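Local coordinates for protein elongation factor G (Thermus thermophilus, PDB 2DY1) that binds GTP and magnesium and, as in other members of the elongation factor G family, probably acts as a GTPase in the translocation step of protein synthesis, at residues F71-V76 against L265-L269; I212-D216 against L234-F238; S315-E319 against V361-K367. All blocks are in the same frame, centred on the assembly; numbering follows the deposited sequence.

Interaction 1: residues F71-V76 against L265-L269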
ATOM      1  N   PHE A  71     -26.287 -12.449  13.445  1.00 13.19           N
ATOM      2  CA  PHE A  71     -27.155 -13.433  12.827  1.00 15.24           C
ATOM      3  C   PHE A  71     -27.351 -14.584  13.797  1.00 15.24           C
ATOM      4  O   PHE A  71     -26.408 -15.290  14.145  1.00 16.14           O
ATOM      5  CB  PHE A  71     -26.506 -13.935  11.534  1.00 15.39           C
ATOM      6  CG  PHE A  71     -27.332 -14.952  10.787  1.00 18.15           C
ATOM      7  CD1 PHE A  71     -28.543 -14.596  10.211  1.00 24.93           C
ATOM      8  CD2 PHE A  71     -26.882 -16.260  10.656  1.00 30.88           C
ATOM      9  CE1 PHE A  71     -29.301 -15.541   9.503  1.00 25.48           C
ATOM     10  CE2 PHE A  71     -27.631 -17.204   9.954  1.00 26.90           C
ATOM     11  CZ  PHE A  71     -28.838 -16.839   9.381  1.00 25.99           C
ATOM     12  N   ARG A  72     -28.597 -14.767  14.221  1.00 16.99           N
ATOM     13  CA  ARG A  72     -28.939 -15.826  15.159  1.00 18.65           C
ATOM     14  C   ARG A  72     -28.013 -15.870  16.358  1.00 16.33           C
ATOM     15  O   ARG A  72     -27.580 -16.944  16.787  1.00 18.63           O
ATOM     16  CB  ARG A  72     -28.954 -17.166  14.440  1.00 21.01           C
ATOM     17  CG  ARG A  72     -29.921 -17.142  13.285  1.00 24.53           C
ATOM     18  CD  ARG A  72     -30.144 -18.502  12.660  1.00 21.48           C
ATOM     19  NE  ARG A  72     -31.062 -18.349  11.541  1.00 26.90           N
ATOM     20  CZ  ARG A  72     -31.415 -19.332  10.719  1.00 32.83           C
ATOM     21  NH1 ARG A  72     -30.925 -20.552  10.887  1.00 36.18           N
ATOM     22  NH2 ARG A  72     -32.268 -19.091   9.731  1.00 36.46           N
ATOM     23  N   GLY A  73     -27.710 -14.691  16.897  1.00 17.62           N
ATOM     24  CA  GLY A  73     -26.858 -14.614  18.074  1.00 18.43           C
ATOM     25  C   GLY A  73     -25.357 -14.667  17.813  1.00 17.61           C
ATOM     26  O   GLY A  73     -24.548 -14.453  18.723  1.00 23.24           O
ATOM     27  N   HIS A  74     -24.980 -14.961  16.574  1.00 14.27           N
ATOM     28  CA  HIS A  74     -23.564 -15.028  16.198  1.00 12.36           C
ATOM     29  C   HIS A  74     -23.172 -13.683  15.586  1.00 14.89           C
ATOM     30  O   HIS A  74     -24.021 -12.963  15.072  1.00 16.04           O
ATOM     31  CB  HIS A  74     -23.348 -16.120  15.154  1.00 14.96           C
ATOM     32  CG  HIS A  74     -23.930 -17.441  15.541  1.00 22.45           C
ATOM     33  ND1 HIS A  74     -23.510 -18.142  16.651  1.00 35.05           N
ATOM     34  CD2 HIS A  74     -24.920 -18.177  14.984  1.00 27.05           C
ATOM     35  CE1 HIS A  74     -24.218 -19.251  16.764  1.00 33.03           C
ATOM     36  NE2 HIS A  74     -25.082 -19.296  15.765  1.00 32.29           N
ATOM     37  N   ARG A  75     -21.888 -13.351  15.646  1.00 12.12           N
ATOM     38  CA  ARG A  75     -21.415 -12.089  15.105  1.00 10.16           C
ATOM     39  C   ARG A  75     -20.276 -12.287  14.128  1.00 16.90           C
ATOM     40  O   ARG A  75     -19.349 -13.068  14.369  1.00 15.82           O
ATOM     41  CB  ARG A  75     -20.931 -11.183  16.245  1.00 14.13           C
ATOM     42  CG  ARG A  75     -22.059 -10.667  17.138  1.00 17.33           C
ATOM     43  CD  ARG A  75     -21.479  -9.873  18.296  1.00 25.51           C
ATOM     44  NE  ARG A  75     -22.482  -9.107  19.036  1.00 40.30           N
ATOM     45  CZ  ARG A  75     -23.432  -9.637  19.802  1.00 43.13           C
ATOM     46  NH1 ARG A  75     -23.526 -10.953  19.942  1.00 47.35           N
ATOM     47  NH2 ARG A  75     -24.291  -8.843  20.429  1.00 49.98           N
ATOM     48  N   VAL A  76     -20.367 -11.615  12.990  1.00 10.62           N
ATOM     49  CA  VAL A  76     -19.279 -11.665  12.038  1.00  9.41           C
ATOM     50  C   VAL A  76     -18.897 -10.226  11.793  1.00 12.09           C
ATOM     51  O   VAL A  76     -19.714  -9.450  11.301  1.00 12.03           O
ATOM     52  CB  VAL A  76     -19.687 -12.334  10.708  1.00 10.77           C
ATOM     53  CG1 VAL A  76     -18.558 -12.205   9.694  1.00 12.38           C
ATOM     54  CG2 VAL A  76     -20.022 -13.805  10.973  1.00 12.93           C
ATOM     55  N   LEU A 265     -23.154 -16.364   4.817  1.00 11.72           N
ATOM     56  CA  LEU A 265     -22.888 -16.009   6.200  1.00  9.83           C
ATOM     57  C   LEU A 265     -22.796 -17.267   7.078  1.00 12.17           C
ATOM     58  O   LEU A 265     -21.913 -17.372   7.940  1.00 12.52           O
ATOM     59  CB  LEU A 265     -23.975 -15.059   6.698  1.00 11.03           C
ATOM     60  CG  LEU A 265     -23.763 -14.406   8.069  1.00 14.55           C
ATOM     61  CD1 LEU A 265     -22.407 -13.714   8.135  1.00 16.55           C
ATOM     62  CD2 LEU A 265     -24.899 -13.397   8.292  1.00 15.56           C
ATOM     63  N   GLU A 266     -23.692 -18.218   6.841  1.00 11.93           N
ATOM     64  CA  GLU A 266     -23.684 -19.465   7.602  1.00 11.78           C
ATOM     65  C   GLU A 266     -22.386 -20.222   7.314  1.00 14.85           C
ATOM     66  O   GLU A 266     -21.772 -20.803   8.220  1.00 14.01           O
ATOM     67  CB  GLU A 266     -24.910 -20.307   7.234  1.00 14.20           C
ATOM     68  CG  GLU A 266     -26.226 -19.641   7.654  1.00 17.98           C
ATOM     69  CD  GLU A 266     -27.470 -20.386   7.178  1.00 33.18           C
ATOM     70  OE1 GLU A 266     -27.476 -20.864   6.025  1.00 31.76           O
ATOM     71  OE2 GLU A 266     -28.449 -20.481   7.951  1.00 42.05           O
ATOM     72  N   LEU A 267     -21.952 -20.215   6.054  1.00 11.53           N
ATOM     73  CA  LEU A 267     -20.707 -20.889   5.694  1.00 12.33           C
ATOM     74  C   LEU A 267     -19.500 -20.214   6.354  1.00 15.54           C
ATOM     75  O   LEU A 267     -18.548 -20.888   6.732  1.00 12.53           O
ATOM     76  CB  LEU A 267     -20.550 -20.937   4.167  1.00 12.14           C
ATOM     77  CG  LEU A 267     -19.290 -21.589   3.605  1.00 12.31           C
ATOM     78  CD1 LEU A 267     -19.229 -23.059   4.018  1.00 14.91           C
ATOM     79  CD2 LEU A 267     -19.301 -21.470   2.084  1.00 13.97           C
ATOM     80  N   ILE A 268     -19.525 -18.885   6.485  1.00 10.87           N
ATOM     81  CA  ILE A 268     -18.432 -18.184   7.155  1.00 10.18           C
ATOM     82  C   ILE A 268     -18.319 -18.710   8.588  1.00 13.64           C
ATOM     83  O   ILE A 268     -17.213 -19.017   9.066  1.00 13.58           O
ATOM     84  CB  ILE A 268     -18.699 -16.664   7.156  1.00 11.80           C
ATOM     85  CG1 ILE A 268     -18.371 -16.106   5.769  1.00 11.88           C
ATOM     86  CG2 ILE A 268     -17.874 -15.968   8.237  1.00 15.55           C
ATOM     87  CD1 ILE A 268     -18.920 -14.681   5.504  1.00 14.47           C
ATOM     88  N   LEU A 269     -19.456 -18.821   9.271  1.00 13.78           N
ATOM     89  CA  LEU A 269     -19.460 -19.315  10.646  1.00 12.34           C
ATOM     90  C   LEU A 269     -18.983 -20.762  10.707  1.00 14.93           C
ATOM     91  O   LEU A 269     -18.184 -21.137  11.567  1.00 17.36           O
ATOM     92  CB  LEU A 269     -20.869 -19.187  11.247  1.00 13.35           C
ATOM     93  CG  LEU A 269     -21.257 -17.726  11.472  1.00 13.96           C
ATOM     94  CD1 LEU A 269     -22.775 -17.614  11.555  1.00 18.49           C
ATOM     95  CD2 LEU A 269     -20.579 -17.182  12.756  1.00 14.60           C
TER
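Phe71 lays its side chain across one turn of helix 261-271: its CB sits 3.7 Å from Leu265 CD2, its CE2 lies 3.6 Å from the aliphatic CG of Glu266, and Leu269 CD1 lies at the ring edge, 4.4 Å from Phe71 CD2. The ring stands at the tip of the hairpin joining strands 65-71 and 74-80, where a type I' turn from Phe71 to His74, with Phe71 N donating to His74 O and His74 N to Phe71 O, both at 2.8 Å, reverses the chain. Gly73 in this turn adopts backbone angles that call for glycine. Beyond it the strand alternates: His74 and Val76 point their CB atoms toward the helix, Arg75 away. Val76 CG2 wedges between Leu265 CD1 (3.7 Å) and Leu269 CD2 (3.9 Å), and His74 CB rests 3.8 Å from Leu269 CD2. The axes of the short segments cross almost perpendicularly, at 96° and 9.7 Å. This is the packing of the edge hairpin of a Ras-like G domain on the helix that follows its last parallel strand; Arg10, from the neighbouring strand 9-16, hydrogen-bonds Leu269 O. At the exposed end Arg72 NH1 and Glu266 OE2 form a long salt bridge of 3.8 Å, with the oxygen over the guanidinium face. The contact therefore rests on apolar packing, with charge attraction alone added at its rim.

Interaction 2: residues I212-D216 against L234-F238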
ATOM      1  N   ILE A 212     -11.611 -33.661   2.214  1.00 17.01           N
ATOM      2  CA  ILE A 212     -11.676 -33.423   3.645  1.00 17.19           C
ATOM      3  C   ILE A 212     -11.049 -34.581   4.415  1.00 21.41           C
ATOM      4  O   ILE A 212     -10.254 -34.361   5.334  1.00 19.42           O
ATOM      5  CB  ILE A 212     -13.118 -33.256   4.109  1.00 17.44           C
ATOM      6  CG1 ILE A 212     -13.696 -31.980   3.474  1.00 21.45           C
ATOM      7  CG2 ILE A 212     -13.177 -33.190   5.650  1.00 20.23           C
ATOM      8  CD1 ILE A 212     -15.172 -31.793   3.683  1.00 18.94           C
ATOM      9  N   VAL A 213     -11.421 -35.800   4.047  1.00 23.08           N
ATOM     10  CA  VAL A 213     -10.892 -36.992   4.707  1.00 29.03           C
ATOM     11  C   VAL A 213      -9.366 -37.007   4.705  1.00 27.68           C
ATOM     12  O   VAL A 213      -8.739 -37.293   5.732  1.00 26.09           O
ATOM     13  CB  VAL A 213     -11.434 -38.287   4.027  1.00 25.05           C
ATOM     14  CG1 VAL A 213     -10.637 -39.513   4.484  1.00 32.40           C
ATOM     15  CG2 VAL A 213     -12.892 -38.470   4.393  1.00 29.69           C
ATOM     16  N   GLU A 214      -8.776 -36.678   3.561  1.00 22.90           N
ATOM     17  CA  GLU A 214      -7.328 -36.663   3.420  1.00 23.74           C
ATOM     18  C   GLU A 214      -6.565 -35.702   4.335  1.00 28.36           C
ATOM     19  O   GLU A 214      -5.354 -35.845   4.507  1.00 27.16           O
ATOM     20  CB  GLU A 214      -6.961 -36.392   1.971  1.00 29.60           C
ATOM     21  CG  GLU A 214      -7.267 -37.575   1.071  1.00 38.89           C
ATOM     22  CD  GLU A 214      -7.133 -37.244  -0.396  1.00 45.91           C
ATOM     23  OE1 GLU A 214      -7.298 -38.161  -1.229  1.00 51.84           O
ATOM     24  OE2 GLU A 214      -6.869 -36.065  -0.717  1.00 55.28           O
ATOM     25  N   THR A 215      -7.265 -34.748   4.941  1.00 27.75           N
ATOM     26  CA  THR A 215      -6.616 -33.791   5.836  1.00 23.80           C
ATOM     27  C   THR A 215      -6.674 -34.190   7.295  1.00 25.09           C
ATOM     28  O   THR A 215      -6.122 -33.490   8.152  1.00 23.37           O
ATOM     29  CB  THR A 215      -7.279 -32.411   5.766  1.00 22.48           C
ATOM     30  OG1 THR A 215      -8.609 -32.503   6.288  1.00 21.32           O
ATOM     31  CG2 THR A 215      -7.293 -31.902   4.355  1.00 23.85           C
ATOM     32  N   ASP A 216      -7.344 -35.299   7.597  1.00 26.01           N
ATOM     33  CA  ASP A 216      -7.480 -35.733   8.979  1.00 24.80           C
ATOM     34  C   ASP A 216      -7.034 -37.183   9.141  1.00 28.99           C
ATOM     35  O   ASP A 216      -7.621 -38.097   8.554  1.00 26.53           O
ATOM     36  CB  ASP A 216      -8.930 -35.568   9.431  1.00 25.85           C
ATOM     37  CG  ASP A 216      -9.140 -35.964  10.877  1.00 34.67           C
ATOM     38  OD1 ASP A 216      -9.294 -37.170  11.152  1.00 39.15           O
ATOM     39  OD2 ASP A 216      -9.142 -35.067  11.744  1.00 37.73           O
ATOM     40  N   LEU A 234     -16.787 -35.305   9.905  1.00 28.21           N
ATOM     41  CA  LEU A 234     -16.493 -34.595   8.664  1.00 26.25           C
ATOM     42  C   LEU A 234     -16.558 -33.082   8.855  1.00 26.27           C
ATOM     43  O   LEU A 234     -15.714 -32.357   8.324  1.00 26.64           O
ATOM     44  CB  LEU A 234     -17.461 -35.032   7.556  1.00 27.22           C
ATOM     45  CG  LEU A 234     -17.105 -36.338   6.834  1.00 33.82           C
ATOM     46  CD1 LEU A 234     -18.300 -36.849   6.041  1.00 29.29           C
ATOM     47  CD2 LEU A 234     -15.892 -36.105   5.930  1.00 29.55           C
ATOM     48  N   GLU A 235     -17.544 -32.602   9.607  1.00 27.59           N
ATOM     49  CA  GLU A 235     -17.664 -31.155   9.849  1.00 28.48           C
ATOM     50  C   GLU A 235     -16.423 -30.645  10.576  1.00 27.46           C
ATOM     51  O   GLU A 235     -15.825 -29.640  10.185  1.00 25.71           O
ATOM     52  CB  GLU A 235     -18.884 -30.832  10.718  1.00 36.56           C
ATOM     53  CG  GLU A 235     -20.232 -31.226  10.145  1.00 57.46           C
ATOM     54  CD  GLU A 235     -21.369 -30.942  11.122  1.00 67.80           C
ATOM     55  OE1 GLU A 235     -21.598 -29.754  11.444  1.00 74.49           O
ATOM     56  OE2 GLU A 235     -22.028 -31.906  11.574  1.00 71.18           O
ATOM     57  N   LYS A 236     -16.038 -31.340  11.643  1.00 23.31           N
ATOM     58  CA  LYS A 236     -14.876 -30.932  12.422  1.00 21.24           C
ATOM     59  C   LYS A 236     -13.598 -30.987  11.602  1.00 22.47           C
ATOM     60  O   LYS A 236     -12.746 -30.110  11.711  1.00 23.55           O
ATOM     61  CB  LYS A 236     -14.735 -31.805  13.678  1.00 25.07           C
ATOM     62  CG  LYS A 236     -15.869 -31.600  14.681  1.00 32.74           C
ATOM     63  CD  LYS A 236     -15.685 -32.426  15.953  1.00 42.27           C
ATOM     64  CE  LYS A 236     -16.795 -32.133  16.961  1.00 45.86           C
ATOM     65  NZ  LYS A 236     -16.666 -32.935  18.214  1.00 50.00           N
ATOM     66  N   ALA A 237     -13.456 -32.007  10.763  1.00 20.56           N
ATOM     67  CA  ALA A 237     -12.270 -32.114   9.938  1.00 17.52           C
ATOM     68  C   ALA A 237     -12.223 -30.953   8.935  1.00 17.67           C
ATOM     69  O   ALA A 237     -11.165 -30.376   8.702  1.00 18.30           O
ATOM     70  CB  ALA A 237     -12.252 -33.449   9.202  1.00 20.41           C
ATOM     71  N   PHE A 238     -13.379 -30.642   8.355  1.00 19.47           N
ATOM     72  CA  PHE A 238     -13.515 -29.536   7.394  1.00 16.90           C
ATOM     73  C   PHE A 238     -13.059 -28.232   8.047  1.00 14.43           C
ATOM     74  O   PHE A 238     -12.197 -27.541   7.506  1.00 17.20           O
ATOM     75  CB  PHE A 238     -14.976 -29.416   6.954  1.00 17.74           C
ATOM     76  CG  PHE A 238     -15.289 -28.154   6.178  1.00 15.18           C
ATOM     77  CD1 PHE A 238     -14.714 -27.928   4.942  1.00 20.10           C
ATOM     78  CD2 PHE A 238     -16.178 -27.219   6.694  1.00 21.15           C
ATOM     79  CE1 PHE A 238     -15.027 -26.764   4.203  1.00 18.00           C
ATOM     80  CE2 PHE A 238     -16.496 -26.052   5.969  1.00 20.13           C
ATOM     81  CZ  PHE A 238     -15.920 -25.836   4.728  1.00 19.06           C
TER
HETATM   82  O   HOH W   1      -8.797 -31.719   8.987  1.00 20.89           O
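With chi1 at m and chi2 at t, Ile212 of helix 198-213 presents CG2 to helix 231-243, where it lies 3.7 Å from both Ala237 CB and Phe238 N, while CD1 reaches to 4.0 Å from Phe238 CB. Leu234 takes the same m,t pair, bringing CD2 within 4.0 Å of Ile212 CG2 and 4.1 Å of Val213 CG2, although the CB of Val213 points away. The p rotamer of Thr215 folds OG1 back to donate to Ile212 O at 2.7 Å; water 1 then bridges OG1 (2.8 Å) and Ala237 O (2.7 Å). Asp216, chi1 t, packs CB 3.9 Å from Ala237 CB while OD1 caps Leu219 N, making it the N-cap of helix 217-225. These helices belong to the G' insertion characteristic of EF-G, and Phe238 also touches Glu270 and Ala271 of helix 261-271 in the G-domain core. Small and branched aliphatic groups thus provide the close fit, and the polar link between the segments passes through a water.

Interaction 3: residues S315-E319 against V361-K367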
ATOM      1  N   SER A 315      -9.437  -0.194  30.749  1.00 14.69           N
ATOM      2  CA  SER A 315      -8.275   0.470  30.173  1.00 16.33           C
ATOM      3  C   SER A 315      -7.327  -0.553  29.565  1.00 18.35           C
ATOM      4  O   SER A 315      -7.294  -1.713  29.980  1.00 17.60           O
ATOM      5  CB  SER A 315      -7.497   1.244  31.252  1.00 16.42           C
ATOM      6  OG  SER A 315      -8.183   2.402  31.661  1.00 19.85           O
ATOM      7  N   LEU A 316      -6.544  -0.106  28.582  1.00 14.99           N
ATOM      8  CA  LEU A 316      -5.543  -0.938  27.936  1.00 16.50           C
ATOM      9  C   LEU A 316      -4.215  -0.197  28.013  1.00 15.52           C
ATOM     10  O   LEU A 316      -4.188   1.034  27.955  1.00 17.54           O
ATOM     11  CB  LEU A 316      -5.891  -1.149  26.462  1.00 17.50           C
ATOM     12  CG  LEU A 316      -7.129  -1.989  26.169  1.00 16.27           C
ATOM     13  CD1 LEU A 316      -7.538  -1.848  24.707  1.00 19.16           C
ATOM     14  CD2 LEU A 316      -6.812  -3.440  26.510  1.00 16.29           C
ATOM     15  N   GLN A 317      -3.122  -0.944  28.152  1.00 14.38           N
ATOM     16  CA  GLN A 317      -1.796  -0.343  28.181  1.00 13.61           C
ATOM     17  C   GLN A 317      -1.388  -0.099  26.725  1.00 17.34           C
ATOM     18  O   GLN A 317      -1.873  -0.768  25.826  1.00 15.40           O
ATOM     19  CB  GLN A 317      -0.798  -1.308  28.828  1.00 19.17           C
ATOM     20  CG  GLN A 317       0.581  -0.714  29.010  1.00 34.62           C
ATOM     21  CD  GLN A 317       0.574   0.462  29.961  1.00 42.74           C
ATOM     22  OE1 GLN A 317       0.599   0.287  31.181  1.00 47.36           O
ATOM     23  NE2 GLN A 317       0.521   1.672  29.411  1.00 34.56           N
ATOM     24  N   SER A 318      -0.501   0.862  26.501  1.00 16.63           N
ATOM     25  CA  SER A 318      -0.013   1.151  25.153  1.00 15.95           C
ATOM     26  C   SER A 318       1.305   1.859  25.332  1.00 20.74           C
ATOM     27  O   SER A 318       1.639   2.285  26.447  1.00 20.00           O
ATOM     28  CB  SER A 318      -0.958   2.068  24.393  1.00 17.73           C
ATOM     29  OG  SER A 318      -0.723   3.438  24.692  1.00 19.86           O
ATOM     30  N   GLU A 319       2.046   2.009  24.243  1.00 17.56           N
ATOM     31  CA  GLU A 319       3.342   2.673  24.330  1.00 20.45           C
ATOM     32  C   GLU A 319       3.192   4.132  24.754  1.00 24.67           C
ATOM     33  O   GLU A 319       4.158   4.754  25.201  1.00 27.07           O
ATOM     34  CB  GLU A 319       4.071   2.589  22.988  1.00 23.29           C
ATOM     35  CG  GLU A 319       4.436   1.172  22.557  1.00 15.05           C
ATOM     36  CD  GLU A 319       5.517   0.528  23.430  1.00 20.52           C
ATOM     37  OE1 GLU A 319       6.137   1.240  24.248  1.00 26.66           O
ATOM     38  OE2 GLU A 319       5.755  -0.684  23.269  1.00 21.59           O
ATOM     39  N   VAL A 361      -0.196  -1.080  19.276  1.00 12.70           N
ATOM     40  CA  VAL A 361      -0.637  -2.294  19.952  1.00 12.44           C
ATOM     41  C   VAL A 361      -1.135  -1.924  21.348  1.00 12.63           C
ATOM     42  O   VAL A 361      -0.596  -1.012  21.998  1.00 13.82           O
ATOM     43  CB  VAL A 361       0.535  -3.291  20.047  1.00 14.01           C
ATOM     44  CG1 VAL A 361       0.061  -4.613  20.678  1.00 16.79           C
ATOM     45  CG2 VAL A 361       1.110  -3.544  18.637  1.00 16.43           C
ATOM     46  N   LEU A 362      -2.201  -2.585  21.790  1.00 13.87           N
ATOM     47  CA  LEU A 362      -2.771  -2.324  23.107  1.00 13.33           C
ATOM     48  C   LEU A 362      -2.882  -3.656  23.831  1.00 11.72           C
ATOM     49  O   LEU A 362      -3.168  -4.685  23.223  1.00 13.81           O
ATOM     50  CB  LEU A 362      -4.152  -1.683  22.964  1.00 13.73           C
ATOM     51  CG  LEU A 362      -4.148  -0.473  22.027  1.00 23.60           C
ATOM     52  CD1 LEU A 362      -5.547  -0.245  21.476  1.00 31.34           C
ATOM     53  CD2 LEU A 362      -3.637   0.725  22.751  1.00 26.88           C
ATOM     54  N   TRP A 363      -2.678  -3.646  25.142  1.00 11.35           N
ATOM     55  CA  TRP A 363      -2.719  -4.910  25.850  1.00 11.53           C
ATOM     56  C   TRP A 363      -2.965  -4.731  27.336  1.00 12.70           C
ATOM     57  O   TRP A 363      -2.970  -3.623  27.849  1.00 15.35           O
ATOM     58  CB  TRP A 363      -1.350  -5.609  25.704  1.00 14.95           C
ATOM     59  CG  TRP A 363      -0.202  -4.863  26.403  1.00 16.55           C
ATOM     60  CD1 TRP A 363       0.249  -5.052  27.689  1.00 17.34           C
ATOM     61  CD2 TRP A 363       0.582  -3.784  25.866  1.00 17.10           C
ATOM     62  NE1 TRP A 363       1.257  -4.157  27.981  1.00 15.66           N
ATOM     63  CE2 TRP A 363       1.484  -3.369  26.881  1.00 17.93           C
ATOM     64  CE3 TRP A 363       0.611  -3.130  24.628  1.00 17.67           C
ATOM     65  CZ2 TRP A 363       2.405  -2.328  26.692  1.00 21.80           C
ATOM     66  CZ3 TRP A 363       1.534  -2.088  24.438  1.00 21.05           C
ATOM     67  CH2 TRP A 363       2.416  -1.701  25.466  1.00 23.30           C
ATOM     68  N   GLN A 364      -3.146  -5.868  28.003  1.00 14.59           N
ATOM     69  CA  GLN A 364      -3.202  -5.902  29.460  1.00 16.67           C
ATOM     70  C   GLN A 364      -2.176  -6.982  29.807  1.00 16.79           C
ATOM     71  O   GLN A 364      -1.924  -7.888  29.013  1.00 19.05           O
ATOM     72  CB  GLN A 364      -4.583  -6.271  29.994  1.00 16.78           C
ATOM     73  CG  GLN A 364      -5.523  -5.101  29.956  1.00 16.04           C
ATOM     74  CD  GLN A 364      -6.837  -5.401  30.632  1.00 17.41           C
ATOM     75  OE1 GLN A 364      -7.051  -6.512  31.127  1.00 17.11           O
ATOM     76  NE2 GLN A 364      -7.724  -4.418  30.659  1.00 16.92           N
ATOM     77  N   GLY A 365      -1.546  -6.859  30.966  1.00 21.96           N
ATOM     78  CA  GLY A 365      -0.558  -7.852  31.349  1.00 21.03           C
ATOM     79  C   GLY A 365       0.775  -7.624  30.657  1.00 19.06           C
ATOM     80  O   GLY A 365       1.158  -6.480  30.374  1.00 24.19           O
ATOM     81  N   GLU A 366       1.477  -8.717  30.379  1.00 22.60           N
ATOM     82  CA  GLU A 366       2.791  -8.658  29.737  1.00 23.92           C
ATOM     83  C   GLU A 366       2.671  -8.138  28.304  1.00 21.28           C
ATOM     84  O   GLU A 366       1.849  -8.620  27.534  1.00 23.42           O
ATOM     85  CB  GLU A 366       3.429 -10.057  29.740  1.00 25.76           C
ATOM     86  CG  GLU A 366       4.828 -10.124  29.176  1.00 43.43           C
ATOM     87  CD  GLU A 366       5.872  -9.456  30.044  1.00 50.24           C
ATOM     88  OE1 GLU A 366       6.834  -8.885  29.484  1.00 57.31           O
ATOM     89  OE2 GLU A 366       5.745  -9.514  31.280  1.00 61.75           O
ATOM     90  N   LYS A 367       3.500  -7.159  27.954  1.00 22.54           N
ATOM     91  CA  LYS A 367       3.464  -6.591  26.607  1.00 22.32           C
ATOM     92  C   LYS A 367       3.829  -7.638  25.565  1.00 23.41           C
ATOM     93  O   LYS A 367       4.696  -8.484  25.796  1.00 22.32           O
ATOM     94  CB  LYS A 367       4.426  -5.399  26.496  1.00 22.91           C
ATOM     95  CG  LYS A 367       4.268  -4.622  25.190  1.00 31.33           C
ATOM     96  CD  LYS A 367       5.163  -3.390  25.121  1.00 31.73           C
ATOM     97  CE  LYS A 367       6.575  -3.756  24.782  1.00 23.56           C
ATOM     98  NZ  LYS A 367       7.401  -2.539  24.623  1.00 19.87           N
TER
HETATM   99  O   HOH W   2       1.152   0.994  21.760  1.00 12.70           O
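Domain II of translation factors is a beta barrel, and here strand 361-363, at the edge of one of its sheets, meets segment 315-319, on the edge strand of another. The join is a single antiparallel bridge, the hydrogen-bonded pair Gln317 and Trp363: Gln317 N donates to Trp363 O at 2.7 Å, and Trp363 N to Gln317 O at 3.1 Å. That same Gln317 O receives a CA-H...O contact from Leu362 CA at 3.3 Å. On either side of the bridge, at Ser315 and Glu319, a side chain and a water take over. Gln364 NE2 donates to Ser315 O at 2.8 Å, and water 2 accepts from Glu319 N (2.8 Å) and donates to Val361 O (2.7 Å). Gln317 NE2 donates to Ser318 O at 3.2 Å. Ser318 OG is satisfied just downstream, by hydrogen bonds with Gly321 O and Ala320 N. At the exposed end, Lys367 NZ forms a salt bridge with Glu319 OE2 at 2.8 Å. Gln317 CB sits over the Trp363 indole in a CH-pi contact, 3.8 Å from the centroid of the five-membered ring.

How the interactions relate
Read from the N terminus, interaction 1 opens first, at the edge hairpin, and closes almost 190 residues later on helix 261-271, so it spans most of the G domain. Interaction 2 opens and closes within that span, a short local loop in the helical insertion. Their centres are 21 Å apart and their nearest atoms about 4 Å; they do not touch, but both engage helix 261-271. Interaction 3 begins only after interaction 1 has closed, and joins two sheets of domain II. Its nearest atoms are about 17 Å from interaction 1 and about 29 Å from interaction 2. No two of the loops cross.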